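Local coordinates for eukaryotic translation initiation factor 4 gamma 5 (Trypanosoma cruzi, PDB 6OZU), which probably takes part in translation initiation as an eIF4G-type scaffold, its helical MIF4G domain being of the kind that binds the helicase eIF4A in relatives, at residues F170-D173 with Y174-I177. Numbering follows the deposited sequence.
Sequences FPAD and YELI. With SO4 (sulfate ion), chain E.
Leu-176 reaches back along the chain to Phe-170 and Pro-171, forming a small apolar cluster. Leu-176 CD1 meets Phe-170 CE2 at 3.6 Å, the two side chains crossing at about a right angle, while Leu-176 CG lies 3.7 Å from Pro-171 CG. The ring is brought there by a CG anti to the backbone N (chi1 -163°), and Pro-171 CD sits over one face of the Phe-170 ring, 3.4 Å above the plane and offset toward the rim. Leu-220 of helix 215-235 touches both Phe-170 and Leu-176. A further non-bonded approach comes from Glu-175, whose chain, bent at chi2 (58°), brings Glu-175 OE2 to 3.4 Å from Ala-172 CB.

Backbone bonds supply the polar part. Leu-176 N donates to Ala-172 O at 3.0 Å with an N-H...O angle of 153°, and a weak hydrogen bond runs from Ile-177 N to Asp-173 O at 3.3 Å.

Ahead of the helix, Phe-170 N donates to O2 of a sulfate, probably from the crystallisation liquor, which Arg-169 N also binds. With Ala-172 at the N-cap, the arrangement is the N-terminal turn of helix 173-186, in a domain whose family has a HEAT-like all-helical fold.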
ATOM      1  N   PHE A 170     -14.072  18.019  -2.368  1.00 54.54           N
ATOM      2  CA  PHE A 170     -13.991  17.081  -1.260  1.00 51.75           C
ATOM      3  C   PHE A 170     -14.109  15.638  -1.785  1.00 53.44           C
ATOM      4  O   PHE A 170     -14.834  15.428  -2.761  1.00 50.81           O
ATOM      5  CB  PHE A 170     -15.130  17.391  -0.264  1.00 53.22           C
ATOM      6  CG  PHE A 170     -14.961  16.798   1.109  1.00 53.34           C
ATOM      7  CD1 PHE A 170     -13.945  17.235   1.954  1.00 55.35           C
ATOM      8  CD2 PHE A 170     -15.827  15.821   1.570  1.00 54.41           C
ATOM      9  CE1 PHE A 170     -13.786  16.686   3.223  1.00 55.19           C
ATOM     10  CE2 PHE A 170     -15.675  15.283   2.853  1.00 56.26           C
ATOM     11  CZ  PHE A 170     -14.657  15.722   3.672  1.00 54.02           C
ATOM     12  N   PRO A 171     -13.419  14.633  -1.171  1.00 51.05           N
ATOM     13  CA  PRO A 171     -13.518  13.253  -1.689  1.00 49.85           C
ATOM     14  C   PRO A 171     -14.896  12.611  -1.655  1.00 54.23           C
ATOM     15  O   PRO A 171     -15.753  12.963  -0.843  1.00 55.08           O
ATOM     16  CB  PRO A 171     -12.531  12.462  -0.822  1.00 50.73           C
ATOM     17  CG  PRO A 171     -12.324  13.283   0.371  1.00 55.47           C
ATOM     18  CD  PRO A 171     -12.492  14.703  -0.021  1.00 52.40           C
ATOM     19  N   ALA A 172     -15.085  11.622  -2.543  1.00 50.27           N
ATOM     20  CA  ALA A 172     -16.301  10.838  -2.668  1.00 48.19           C
ATOM     21  C   ALA A 172     -16.409   9.956  -1.433  1.00 51.06           C
ATOM     22  O   ALA A 172     -15.404   9.751  -0.740  1.00 51.10           O
ATOM     23  CB  ALA A 172     -16.230   9.990  -3.923  1.00 48.30           C
ATOM     24  N   ASP A 173     -17.613   9.431  -1.154  1.00 46.22           N
ATOM     25  CA  ASP A 173     -17.890   8.630   0.033  1.00 45.35           C
ATOM     26  C   ASP A 173     -17.009   7.386   0.213  1.00 48.37           C
ATOM     27  O   ASP A 173     -16.405   7.246   1.289  1.00 46.74           O
ATOM     28  CB  ASP A 173     -19.382   8.264   0.091  1.00 48.06           C
ATOM     29  CG  ASP A 173     -20.302   9.475   0.234  1.00 59.64           C
ATOM     30  OD1 ASP A 173     -20.032  10.333   1.119  1.00 58.51           O
ATOM     31  OD2 ASP A 173     -21.282   9.572  -0.545  1.00 66.52           O
ATOM     32  N   TYR A 174     -16.917   6.495  -0.813  1.00 47.09           N
ATOM     33  CA  TYR A 174     -16.090   5.279  -0.678  1.00 46.58           C
ATOM     34  C   TYR A 174     -14.600   5.606  -0.602  1.00 48.85           C
ATOM     35  O   TYR A 174     -13.862   4.915   0.098  1.00 47.07           O
ATOM     36  CB  TYR A 174     -16.407   4.213  -1.743  1.00 47.77           C
ATOM     37  CG  TYR A 174     -17.805   3.631  -1.613  1.00 49.19           C
ATOM     38  CD1 TYR A 174     -18.084   2.623  -0.687  1.00 51.14           C
ATOM     39  CD2 TYR A 174     -18.855   4.106  -2.394  1.00 49.77           C
ATOM     40  CE1 TYR A 174     -19.374   2.101  -0.552  1.00 51.24           C
ATOM     41  CE2 TYR A 174     -20.145   3.585  -2.274  1.00 49.95           C
ATOM     42  CZ  TYR A 174     -20.399   2.582  -1.355  1.00 56.83           C
ATOM     43  OH  TYR A 174     -21.677   2.089  -1.247  1.00 59.01           O
ATOM     44  N   GLU A 175     -14.193   6.726  -1.212  1.00 46.73           N
ATOM     45  CA  GLU A 175     -12.821   7.231  -1.171  1.00 47.14           C
ATOM     46  C   GLU A 175     -12.424   7.680   0.218  1.00 50.57           C
ATOM     47  O   GLU A 175     -11.316   7.357   0.646  1.00 50.58           O
ATOM     48  CB  GLU A 175     -12.643   8.357  -2.187  1.00 50.15           C
ATOM     49  CG  GLU A 175     -12.218   7.859  -3.552  1.00 67.02           C
ATOM     50  CD  GLU A 175     -13.148   6.858  -4.199  1.00 97.22           C
ATOM     51  OE1 GLU A 175     -12.712   5.701  -4.397  1.00 92.96           O
ATOM     52  OE2 GLU A 175     -14.317   7.217  -4.474  1.00102.03           O
ATOM     53  N   LEU A 176     -13.340   8.371   0.944  1.00 46.65           N
ATOM     54  CA  LEU A 176     -13.118   8.789   2.312  1.00 47.21           C
ATOM     55  C   LEU A 176     -12.890   7.580   3.215  1.00 47.56           C
ATOM     56  O   LEU A 176     -12.038   7.666   4.102  1.00 45.89           O
ATOM     57  CB  LEU A 176     -14.327   9.576   2.834  1.00 49.12           C
ATOM     58  CG  LEU A 176     -14.287  11.075   2.643  1.00 55.91           C
ATOM     59  CD1 LEU A 176     -15.690  11.660   2.696  1.00 57.55           C
ATOM     60  CD2 LEU A 176     -13.425  11.718   3.681  1.00 57.41           C
ATOM     61  N   ILE A 177     -13.652   6.458   3.004  1.00 42.90           N
ATOM     62  CA  ILE A 177     -13.531   5.215   3.783  1.00 41.63           C
ATOM     63  C   ILE A 177     -12.161   4.561   3.547  1.00 43.95           C
ATOM     64  O   ILE A 177     -11.501   4.211   4.518  1.00 43.22           O
ATOM     65  CB  ILE A 177     -14.724   4.244   3.598  1.00 45.08           C
ATOM     66  CG1 ILE A 177     -16.069   4.990   3.743  1.00 46.05           C
ATOM     67  CG2 ILE A 177     -14.635   3.080   4.607  1.00 45.96           C
ATOM     68  CD1 ILE A 177     -17.269   4.311   3.143  1.00 52.23           C
TER
HETATM   69  S   SO4 E 403     -17.884  18.064  -4.357  1.00132.17           S
HETATM   70  O1  SO4 E 403     -18.584  17.592  -5.552  1.00132.52           O
HETATM   71  O2  SO4 E 403     -16.459  17.779  -4.542  1.00131.01           O
HETATM   72  O3  SO4 E 403     -18.114  19.501  -4.170  1.00133.49           O
HETATM   73  O4  SO4 E 403     -18.394  17.372  -3.167  1.00131.15           O